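Local coordinates for phosphodiesterase (PDB 6CPU), which belongs to the cyclic nucleotide phosphodiesterase family of the HD superfamily, a largely helical fold that holds a zinc and a magnesium ion, at residues T125-R130 / F484-L489; L257-I262 / I393-L398; R468-S473 / K562-E567. One frame throughout, in Å; residues are numbered along the deposited sequence.

Overall arrangement
All three contacts tie distant parts of one mostly helical chain together, and two of them share helix 470-495: contact 3 uses its first turn and contact 1 a later part, their centres about 28 Å apart. Along the sequence these two cross, whereas contact 2 is nested inside the loop that contact 1 closes. Contact 2 lies across the centre of the chain from both, its centre about 31 Å from that of contact 1 and about 37 Å from that of contact 3. None touches another. The zinc ion, bound by H278, H349, D350 and D462, lies about 14 Å from the side chain of R127 in contact 1, and the magnesium ion about 13 Å.

Contact 1 (T125-R130 / F484-L489); sequences TNRISR and FAEVEL
R127 and E486 meet in a buried salt bridge, NE of R127 lying 2.8 Å from OE1 of E486 with an N-H...O angle of 155°. The arginine chain leaves anti to its backbone nitrogen and bends at chi2 (71°), which turns NE toward the acid; the glutamate reaches out almost straight beyond CG to receive it. The bond arrives on the syn side of the carboxylate but out of its plane, and guanidinium and carboxylate are turned 50° apart. A water reinforces it, accepting from R127 NH2 and donating to E486 OE1 at 2.7 Å. Other partners fix both groups: D41 takes NH1 of R127 and N271 takes NH2, while OE2 of E486 pairs with Y508. The bonds given to OE1 by R127 NE and the water would be expected to favour the charged form of E486.

Beside this polar pair, I128 supplies the apolar half. Its CD1 rests 3.6 Å from the backbone O of E486, and its CG1 meets L489 CD2 at 4.1 Å, branched chains crossing nearly at a right angle. N126 caps the helix: its short side chain carries a carbonyl that reaches the N-H groups of the first turn, OD1 accepting from S129 N at 3.1 Å and weakly from I128 N. Salt bridge and I128 together set the start of helix 127-135 against helix 470-495, where L490 and V493 extend the bed for I128.

Contact 2 (L257-I262 / I393-L398); sequences LAFIFI and ICWPDL
One face of the F259 ring receives the edge of the W395 indole, a T-shaped pair with planes at 73° and the centroid of the indole's six-membered ring 5.3 Å from that of F259. The indole brings CE3 and CZ3 to this face: CE3 stands over it near the rim, and CZ3 is 3.9 Å from CE2 of F259. The indole has its own covered face, where CB of L398, from the next turn of the chain, sits toward the rim. C394 comes to the phenyl ring obliquely, its CB 3.8 Å from F259 CD1.

F259 reaches across because its CG is anti to the backbone N (chi1 162°), which carries the ring off helix 253-264 toward the junction. C394 uses CB for F259 and SG for I262, one turn further along that helix, where SG lies 3.8 Å from CG2 and almost as near CG1. A small thiol suits this spot, since the backbones come within 6.1 Å between CA of F259 and CA of C394.

The second segment is a helix-to-helix junction in this all-helical part of the phosphodiesterase fold. W395 is the first residue past helix 377-394 and the N-cap position of helix 396-400; its departure from helical backbone angles bends the chain, and P396, which has no N-H to offer, opens the new helix. Y187 of helix 177-193 packs on both F259 and C394. Helix 336-348 closes on the aromatic pair through L347, which touches F259, and V344, which touches W395, while I242 of helix 227-242 also meets the indole.

Contact 3 (R468-S473 / K562-E567); sequences RPLRVS and KLFWLE
L470 holds CG anti to its backbone nitrogen (chi1 -173°), and F564 does the same, which carries each side chain toward the facing helix. With chi2 of L470 at 54°, the two methyls part company: CD2 goes to the phenyl ring and CD1 to the indole of W565. CD2 sits over the centre of the F564 face, 3.5 Å from the ring centroid and only 14° off the normal, a well-centred CH-pi contact in which a methyl meets the pi cloud squarely. CD1 approaches the indole obliquely, 3.8 Å from CZ2 of W565. A forked leucine is apt here, since one residue serves two aromatic side chains at once.

W565 starts differently, its CG beside the backbone N, and its far end comes nearer to L470. There its N-H finds a polar route across: a water in the plane of the indole accepts from W565 NE1 at 2.9 Å and donates to S473 OG at 2.7 Å, while S473 OG is bonded also to N465 O.

The contact joins the first turn of helix 470-495, with P469 at its N-cap position, to helix 552-569 near the end of the chain. Such helix-on-helix packing builds the phosphodiesterase fold, here with the contact's centre about 25 Å from that of the chain. L515 of helix 515-521 packs against both L470 and F564, and L519 touches W565. From helix 525-547, I525, H526 and Q529 also lie against the indole. N561 donates through ND2 to R468 O, a second polar tie between 468-473 and helix 552-569.

Contact 1 (T125-R130 / F484-L489)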
loop_
_atom_site.group_PDB
_atom_site.type_symbol
_atom_site.label_atom_id
_atom_site.label_comp_id
_atom_site.label_asym_id
_atom_site.label_seq_id
_atom_site.Cartn_x
_atom_site.Cartn_y
_atom_site.Cartn_z
ATOM N N THR A 125 -7.346 15.453 14.533
ATOM C CA THR A 125 -6.972 16.635 13.768
ATOM C C THR A 125 -5.525 16.623 13.294
ATOM O O THR A 125 -5.253 16.932 12.126
ATOM C CB THR A 125 -7.258 17.921 14.577
ATOM O OG1 THR A 125 -8.650 17.956 14.899
ATOM C CG2 THR A 125 -6.888 19.171 13.779
ATOM N N ASN A 126 -4.614 16.253 14.192
ATOM C CA ASN A 126 -3.178 16.361 13.967
ATOM C C ASN A 126 -2.536 15.023 13.619
ATOM O O ASN A 126 -2.841 13.992 14.229
ATOM C CB ASN A 126 -2.494 16.977 15.202
ATOM C CG ASN A 126 -0.984 17.010 15.083
ATOM O OD1 ASN A 126 -0.305 16.037 15.392
ATOM N ND2 ASN A 126 -0.443 18.156 14.655
ATOM N N ARG A 127 -1.668 15.058 12.610
ATOM C CA ARG A 127 -0.978 13.884 12.075
ATOM C C ARG A 127 -0.211 13.103 13.123
ATOM O O ARG A 127 -0.226 11.870 13.132
ATOM C CB ARG A 127 -0.042 14.325 10.940
ATOM C CG ARG A 127 0.979 13.314 10.453
ATOM C CD ARG A 127 0.375 12.152 9.674
ATOM N NE ARG A 127 1.386 11.144 9.398
ATOM C CZ ARG A 127 1.153 9.935 8.889
ATOM N NH1 ARG A 127 -0.077 9.554 8.552
ATOM N NH2 ARG A 127 2.161 9.106 8.705
ATOM N N ILE A 128 0.455 13.812 14.028
ATOM C CA ILE A 128 1.261 13.139 15.026
ATOM C C ILE A 128 0.357 12.464 16.047
ATOM O O ILE A 128 0.649 11.351 16.480
ATOM C CB ILE A 128 2.263 14.111 15.712
ATOM C CG1 ILE A 128 3.122 14.820 14.652
ATOM C CG2 ILE A 128 3.136 13.373 16.706
ATOM C CD1 ILE A 128 4.011 13.941 13.805
ATOM N N SER A 129 -0.744 13.117 16.408
ATOM C CA SER A 129 -1.778 12.497 17.246
ATOM C C SER A 129 -2.317 11.209 16.589
ATOM O O SER A 129 -2.492 10.182 17.257
ATOM C CB SER A 129 -2.928 13.473 17.462
ATOM O OG SER A 129 -3.901 12.986 18.370
ATOM N N ARG A 130 -2.590 11.294 15.296
ATOM C CA ARG A 130 -3.167 10.153 14.551
ATOM C C ARG A 130 -2.250 8.928 14.565
ATOM O O ARG A 130 -2.702 7.798 14.794
ATOM C CB ARG A 130 -3.483 10.538 13.120
ATOM C CG ARG A 130 -4.690 11.436 12.956
ATOM C CD ARG A 130 -5.164 11.519 11.512
ATOM N NE ARG A 130 -4.194 12.080 10.576
ATOM C CZ ARG A 130 -3.973 13.378 10.375
ATOM N NH1 ARG A 130 -4.606 14.307 11.083
ATOM N NH2 ARG A 130 -3.075 13.740 9.459
ATOM N N PHE A 484 10.492 10.307 8.199
ATOM C CA PHE A 484 11.514 10.270 9.256
ATOM C C PHE A 484 11.337 11.407 10.258
ATOM O O PHE A 484 11.389 11.171 11.468
ATOM C CB PHE A 484 12.933 10.303 8.656
ATOM C CG PHE A 484 14.038 10.233 9.689
ATOM C CD1 PHE A 484 14.639 9.013 10.009
ATOM C CD2 PHE A 484 14.484 11.386 10.342
ATOM C CE1 PHE A 484 15.653 8.946 10.956
ATOM C CE2 PHE A 484 15.497 11.319 11.292
ATOM C CZ PHE A 484 16.082 10.102 11.597
ATOM N N ALA A 485 11.119 12.629 9.768
ATOM C CA ALA A 485 10.943 13.800 10.643
ATOM C C ALA A 485 9.677 13.717 11.497
ATOM O O ALA A 485 9.662 14.163 12.640
ATOM C CB ALA A 485 10.928 15.086 9.819
ATOM N N GLU A 486 8.604 13.158 10.931
ATOM C CA GLU A 486 7.384 12.931 11.702
ATOM C C GLU A 486 7.622 11.922 12.830
ATOM O O GLU A 486 7.123 12.109 13.938
ATOM C CB GLU A 486 6.240 12.469 10.789
ATOM C CG GLU A 486 5.749 13.542 9.809
ATOM C CD GLU A 486 4.516 13.095 9.013
ATOM O OE1 GLU A 486 4.107 11.927 9.208
ATOM O OE2 GLU A 486 3.956 13.903 8.226
ATOM N N VAL A 487 8.375 10.864 12.557
ATOM C CA VAL A 487 8.684 9.879 13.601
ATOM C C VAL A 487 9.507 10.532 14.725
ATOM O O VAL A 487 9.251 10.307 15.911
ATOM C CB VAL A 487 9.396 8.637 13.032
ATOM C CG1 VAL A 487 9.805 7.679 14.144
ATOM C CG2 VAL A 487 8.471 7.907 12.058
ATOM N N GLU A 488 10.461 11.388 14.354
ATOM C CA GLU A 488 11.234 12.130 15.363
ATOM C C GLU A 488 10.334 13.027 16.214
ATOM O O GLU A 488 10.522 13.128 17.420
ATOM C CB GLU A 488 12.347 12.950 14.692
ATOM C CG GLU A 488 13.473 12.108 14.124
ATOM C CD GLU A 488 14.133 11.227 15.166
ATOM O OE1 GLU A 488 14.365 11.721 16.288
ATOM O OE2 GLU A 488 14.411 10.037 14.882
ATOM N N LEU A 489 9.335 13.652 15.599
ATOM C CA LEU A 489 8.423 14.525 16.316
ATOM C C LEU A 489 7.508 13.712 17.254
ATOM O O LEU A 489 7.224 14.128 18.370
ATOM C CB LEU A 489 7.613 15.339 15.312
ATOM C CG LEU A 489 6.883 16.597 15.725
ATOM C CD1 LEU A 489 7.785 17.560 16.497
ATOM C CD2 LEU A 489 6.357 17.266 14.460
HETATM O O HOH W 1 4.622 9.369 9.980
#

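Contact 2 (L257-I262 / I393-L398)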
loop_
_atom_site.group_PDB
_atom_site.type_symbol
_atom_site.label_atom_id
_atom_site.label_comp_id
_atom_site.label_asym_id
_atom_site.label_seq_id
_atom_site.Cartn_x
_atom_site.Cartn_y
_atom_site.Cartn_z
ATOM N N LEU A 257 -10.787 -3.746 -10.278
ATOM C CA LEU A 257 -10.842 -2.413 -9.673
ATOM C C LEU A 257 -11.405 -2.438 -8.248
ATOM O O LEU A 257 -10.887 -1.753 -7.370
ATOM C CB LEU A 257 -11.624 -1.434 -10.541
ATOM C CG LEU A 257 -11.000 -0.998 -11.876
ATOM C CD1 LEU A 257 -11.901 0.013 -12.574
ATOM C CD2 LEU A 257 -9.609 -0.415 -11.717
ATOM N N ALA A 258 -12.462 -3.215 -8.000
ATOM C CA ALA A 258 -13.008 -3.302 -6.642
ATOM C C ALA A 258 -11.933 -3.769 -5.642
ATOM O O ALA A 258 -11.779 -3.202 -4.557
ATOM C CB ALA A 258 -14.220 -4.238 -6.598
ATOM N N PHE A 259 -11.229 -4.830 -6.005
ATOM C CA PHE A 259 -10.131 -5.359 -5.208
ATOM C C PHE A 259 -9.075 -4.284 -4.936
ATOM O O PHE A 259 -8.614 -4.131 -3.806
ATOM C CB PHE A 259 -9.537 -6.579 -5.924
ATOM C CG PHE A 259 -8.158 -6.972 -5.470
ATOM C CD1 PHE A 259 -7.925 -7.421 -4.181
ATOM C CD2 PHE A 259 -7.085 -6.926 -6.356
ATOM C CE1 PHE A 259 -6.658 -7.805 -3.780
ATOM C CE2 PHE A 259 -5.821 -7.310 -5.961
ATOM C CZ PHE A 259 -5.602 -7.749 -4.664
ATOM N N ILE A 260 -8.710 -3.538 -5.971
ATOM C CA ILE A 260 -7.659 -2.532 -5.825
ATOM C C ILE A 260 -8.111 -1.353 -4.967
ATOM O O ILE A 260 -7.305 -0.788 -4.209
ATOM C CB ILE A 260 -7.154 -2.049 -7.201
ATOM C CG1 ILE A 260 -6.542 -3.231 -7.955
ATOM C CG2 ILE A 260 -6.114 -0.941 -7.043
ATOM C CD1 ILE A 260 -6.576 -3.061 -9.451
ATOM N N PHE A 261 -9.386 -0.974 -5.066
ATOM C CA PHE A 261 -9.927 0.065 -4.172
ATOM C C PHE A 261 -9.827 -0.367 -2.714
ATOM O O PHE A 261 -9.463 0.431 -1.838
ATOM C CB PHE A 261 -11.381 0.402 -4.507
ATOM C CG PHE A 261 -11.542 1.538 -5.462
ATOM C CD1 PHE A 261 -11.390 1.347 -6.824
ATOM C CD2 PHE A 261 -11.905 2.797 -5.001
ATOM C CE1 PHE A 261 -11.556 2.392 -7.713
ATOM C CE2 PHE A 261 -12.074 3.848 -5.884
ATOM C CZ PHE A 261 -11.890 3.648 -7.243
ATOM N N ILE A 262 -10.151 -1.631 -2.458
ATOM C CA ILE A 262 -10.052 -2.220 -1.124
ATOM C C ILE A 262 -8.613 -2.180 -0.618
ATOM O O ILE A 262 -8.385 -1.813 0.525
ATOM C CB ILE A 262 -10.519 -3.707 -1.103
ATOM C CG1 ILE A 262 -12.028 -3.887 -1.325
ATOM C CG2 ILE A 262 -10.067 -4.422 0.160
ATOM C CD1 ILE A 262 -12.894 -2.684 -1.181
ATOM N N ILE A 393 -11.178 -12.237 1.795
ATOM C CA ILE A 393 -12.480 -11.718 1.365
ATOM C C ILE A 393 -12.538 -11.469 -0.147
ATOM O O ILE A 393 -13.487 -11.883 -0.808
ATOM C CB ILE A 393 -12.829 -10.415 2.136
ATOM C CG1 ILE A 393 -12.813 -10.660 3.650
ATOM C CG2 ILE A 393 -14.156 -9.820 1.666
ATOM C CD1 ILE A 393 -13.621 -11.849 4.133
ATOM N N CYS A 394 -11.528 -10.802 -0.700
ATOM C CA CYS A 394 -11.546 -10.376 -2.098
ATOM C C CYS A 394 -11.106 -11.421 -3.123
ATOM O O CYS A 394 -11.557 -11.372 -4.263
ATOM C CB CYS A 394 -10.663 -9.153 -2.290
ATOM S SG CYS A 394 -11.273 -7.736 -1.379
ATOM N N TRP A 395 -10.233 -12.340 -2.730
ATOM C CA TRP A 395 -9.595 -13.261 -3.676
ATOM C C TRP A 395 -9.231 -14.599 -2.998
ATOM O O TRP A 395 -8.097 -15.072 -3.107
ATOM C CB TRP A 395 -8.346 -12.583 -4.268
ATOM C CG TRP A 395 -7.972 -13.003 -5.655
ATOM C CD1 TRP A 395 -8.453 -14.080 -6.361
ATOM C CD2 TRP A 395 -7.012 -12.371 -6.502
ATOM N NE1 TRP A 395 -7.847 -14.145 -7.591
ATOM C CE2 TRP A 395 -6.958 -13.109 -7.704
ATOM C CE3 TRP A 395 -6.185 -11.251 -6.362
ATOM C CZ2 TRP A 395 -6.098 -12.762 -8.759
ATOM C CZ3 TRP A 395 -5.341 -10.906 -7.414
ATOM C CH2 TRP A 395 -5.303 -11.657 -8.592
ATOM N N PRO A 396 -10.200 -15.217 -2.294
ATOM C CA PRO A 396 -9.896 -16.433 -1.533
ATOM C C PRO A 396 -9.346 -17.586 -2.378
ATOM O O PRO A 396 -8.505 -18.356 -1.898
ATOM C CB PRO A 396 -11.245 -16.815 -0.906
ATOM C CG PRO A 396 -12.270 -16.102 -1.703
ATOM C CD PRO A 396 -11.617 -14.839 -2.174
ATOM N N ASP A 397 -9.785 -17.683 -3.630
ATOM C CA ASP A 397 -9.297 -18.750 -4.498
ATOM C C ASP A 397 -7.834 -18.562 -4.931
ATOM O O ASP A 397 -7.184 -19.537 -5.300
ATOM C CB ASP A 397 -10.227 -18.944 -5.702
ATOM C CG ASP A 397 -11.601 -19.503 -5.309
ATOM O OD1 ASP A 397 -11.820 -19.879 -4.133
ATOM O OD2 ASP A 397 -12.473 -19.581 -6.195
ATOM N N LEU A 398 -7.282 -17.348 -4.863
ATOM C CA LEU A 398 -5.841 -17.193 -5.075
ATOM C C LEU A 398 -5.044 -17.815 -3.918
ATOM O O LEU A 398 -3.989 -18.406 -4.146
ATOM C CB LEU A 398 -5.433 -15.717 -5.286
ATOM C CG LEU A 398 -3.925 -15.417 -5.406
ATOM C CD1 LEU A 398 -3.349 -15.935 -6.718
ATOM C CD2 LEU A 398 -3.619 -13.933 -5.269
#

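Contact 3 (R468-S473 / K562-E567)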
loop_
_atom_site.group_PDB
_atom_site.type_symbol
_atom_site.label_atom_id
_atom_site.label_comp_id
_atom_site.label_asym_id
_atom_site.label_seq_id
_atom_site.Cartn_x
_atom_site.Cartn_y
_atom_site.Cartn_z
ATOM N N ARG A 468 16.326 3.844 -9.134
ATOM C CA ARG A 468 15.615 4.643 -10.134
ATOM C C ARG A 468 16.541 5.744 -10.624
ATOM O O ARG A 468 17.442 6.161 -9.889
ATOM C CB ARG A 468 14.378 5.326 -9.545
ATOM C CG ARG A 468 13.359 4.392 -8.899
ATOM C CD ARG A 468 12.668 3.494 -9.896
ATOM N NE ARG A 468 11.514 2.822 -9.283
ATOM C CZ ARG A 468 10.692 1.997 -9.932
ATOM N NH1 ARG A 468 10.880 1.724 -11.224
ATOM N NH2 ARG A 468 9.668 1.430 -9.292
ATOM N N PRO A 469 16.292 6.264 -11.838
ATOM C CA PRO A 469 17.047 7.432 -12.294
ATOM C C PRO A 469 17.031 8.599 -11.308
ATOM O O PRO A 469 16.067 8.795 -10.559
ATOM C CB PRO A 469 16.361 7.796 -13.612
ATOM C CG PRO A 469 15.918 6.474 -14.139
ATOM C CD PRO A 469 15.449 5.716 -12.914
ATOM N N LEU A 470 18.110 9.369 -11.337
ATOM C CA LEU A 470 18.438 10.350 -10.309
ATOM C C LEU A 470 17.309 11.273 -9.859
ATOM O O LEU A 470 17.116 11.453 -8.657
ATOM C CB LEU A 470 19.632 11.197 -10.777
ATOM C CG LEU A 470 20.249 12.192 -9.793
ATOM C CD1 LEU A 470 20.655 11.525 -8.486
ATOM C CD2 LEU A 470 21.454 12.863 -10.443
ATOM N N ARG A 471 16.572 11.864 -10.800
ATOM C CA ARG A 471 15.543 12.838 -10.445
ATOM C C ARG A 471 14.420 12.197 -9.615
ATOM O O ARG A 471 13.971 12.765 -8.613
ATOM C CB ARG A 471 14.944 13.463 -11.702
ATOM C CG ARG A 471 14.121 14.719 -11.450
ATOM C CD ARG A 471 13.575 15.254 -12.768
ATOM N NE ARG A 471 12.779 14.223 -13.428
ATOM C CZ ARG A 471 11.531 13.900 -13.094
ATOM N NH1 ARG A 471 10.894 14.543 -12.120
ATOM N NH2 ARG A 471 10.913 12.929 -13.748
ATOM N N VAL A 472 13.973 11.026 -10.053
ATOM C CA VAL A 472 12.908 10.291 -9.359
ATOM C C VAL A 472 13.429 9.788 -8.014
ATOM O O VAL A 472 12.708 9.812 -7.016
ATOM C CB VAL A 472 12.405 9.100 -10.201
ATOM C CG1 VAL A 472 11.430 8.233 -9.404
ATOM C CG2 VAL A 472 11.749 9.597 -11.485
ATOM N N SER A 473 14.682 9.330 -8.003
ATOM C CA SER A 473 15.309 8.819 -6.787
ATOM C C SER A 473 15.354 9.895 -5.728
ATOM O O SER A 473 15.108 9.624 -4.555
ATOM C CB SER A 473 16.713 8.284 -7.091
ATOM O OG SER A 473 17.284 7.617 -5.973
ATOM N N LYS A 562 25.307 7.275 -7.089
ATOM C CA LYS A 562 26.319 7.379 -6.028
ATOM C C LYS A 562 27.382 8.425 -6.373
ATOM O O LYS A 562 27.725 9.268 -5.542
ATOM C CB LYS A 562 26.983 6.022 -5.784
ATOM C CG LYS A 562 27.885 5.972 -4.560
ATOM C CD LYS A 562 28.440 4.571 -4.359
ATOM C CE LYS A 562 29.453 4.534 -3.227
ATOM N NZ LYS A 562 29.997 3.164 -3.023
ATOM N N LEU A 563 27.884 8.369 -7.603
ATOM C CA LEU A 563 28.878 9.335 -8.078
ATOM C C LEU A 563 28.368 10.765 -7.954
ATOM O O LEU A 563 29.098 11.647 -7.506
ATOM C CB LEU A 563 29.272 9.041 -9.529
ATOM C CG LEU A 563 30.050 7.742 -9.768
ATOM C CD1 LEU A 563 30.305 7.549 -11.256
ATOM C CD2 LEU A 563 31.355 7.731 -8.979
ATOM N N PHE A 564 27.110 10.986 -8.331
ATOM C CA PHE A 564 26.503 12.310 -8.239
ATOM C C PHE A 564 26.400 12.773 -6.792
ATOM O O PHE A 564 26.668 13.933 -6.484
ATOM C CB PHE A 564 25.109 12.314 -8.883
ATOM C CG PHE A 564 24.396 13.635 -8.780
ATOM C CD1 PHE A 564 24.473 14.563 -9.808
ATOM C CD2 PHE A 564 23.655 13.955 -7.650
ATOM C CE1 PHE A 564 23.824 15.782 -9.712
ATOM C CE2 PHE A 564 23.008 15.171 -7.547
ATOM C CZ PHE A 564 23.090 16.085 -8.581
ATOM N N TRP A 565 25.974 11.872 -5.908
ATOM C CA TRP A 565 25.819 12.215 -4.497
ATOM C C TRP A 565 27.179 12.464 -3.854
ATOM O O TRP A 565 27.323 13.384 -3.048
ATOM C CB TRP A 565 25.056 11.122 -3.734
ATOM C CG TRP A 565 23.595 10.995 -4.131
ATOM C CD1 TRP A 565 22.952 9.860 -4.535
ATOM C CD2 TRP A 565 22.612 12.041 -4.154
ATOM N NE1 TRP A 565 21.633 10.133 -4.810
ATOM C CE2 TRP A 565 21.399 11.464 -4.584
ATOM C CE3 TRP A 565 22.640 13.407 -3.852
ATOM C CZ2 TRP A 565 20.225 12.208 -4.722
ATOM C CZ3 TRP A 565 21.475 14.145 -3.987
ATOM C CH2 TRP A 565 20.281 13.542 -4.416
ATOM N N LEU A 566 28.163 11.639 -4.211
ATOM C CA LEU A 566 29.563 11.870 -3.816
ATOM C C LEU A 566 30.066 13.239 -4.289
ATOM O O LEU A 566 30.701 13.968 -3.525
ATOM C CB LEU A 566 30.472 10.772 -4.371
ATOM C CG LEU A 566 30.395 9.414 -3.675
ATOM C CD1 LEU A 566 31.041 8.333 -4.530
ATOM C CD2 LEU A 566 31.033 9.474 -2.294
ATOM N N GLU A 567 29.762 13.579 -5.543
ATOM C CA GLU A 567 30.177 14.854 -6.141
ATOM C C GLU A 567 29.711 16.088 -5.370
ATOM O O GLU A 567 30.424 17.088 -5.329
ATOM C CB GLU A 567 29.710 14.959 -7.602
ATOM C CG GLU A 567 30.637 14.291 -8.610
ATOM C CD GLU A 567 31.801 15.175 -9.033
ATOM O OE1 GLU A 567 32.277 15.987 -8.207
ATOM O OE2 GLU A 567 32.245 15.057 -10.198
HETATM O O HOH W 2 19.828 7.836 -5.068
#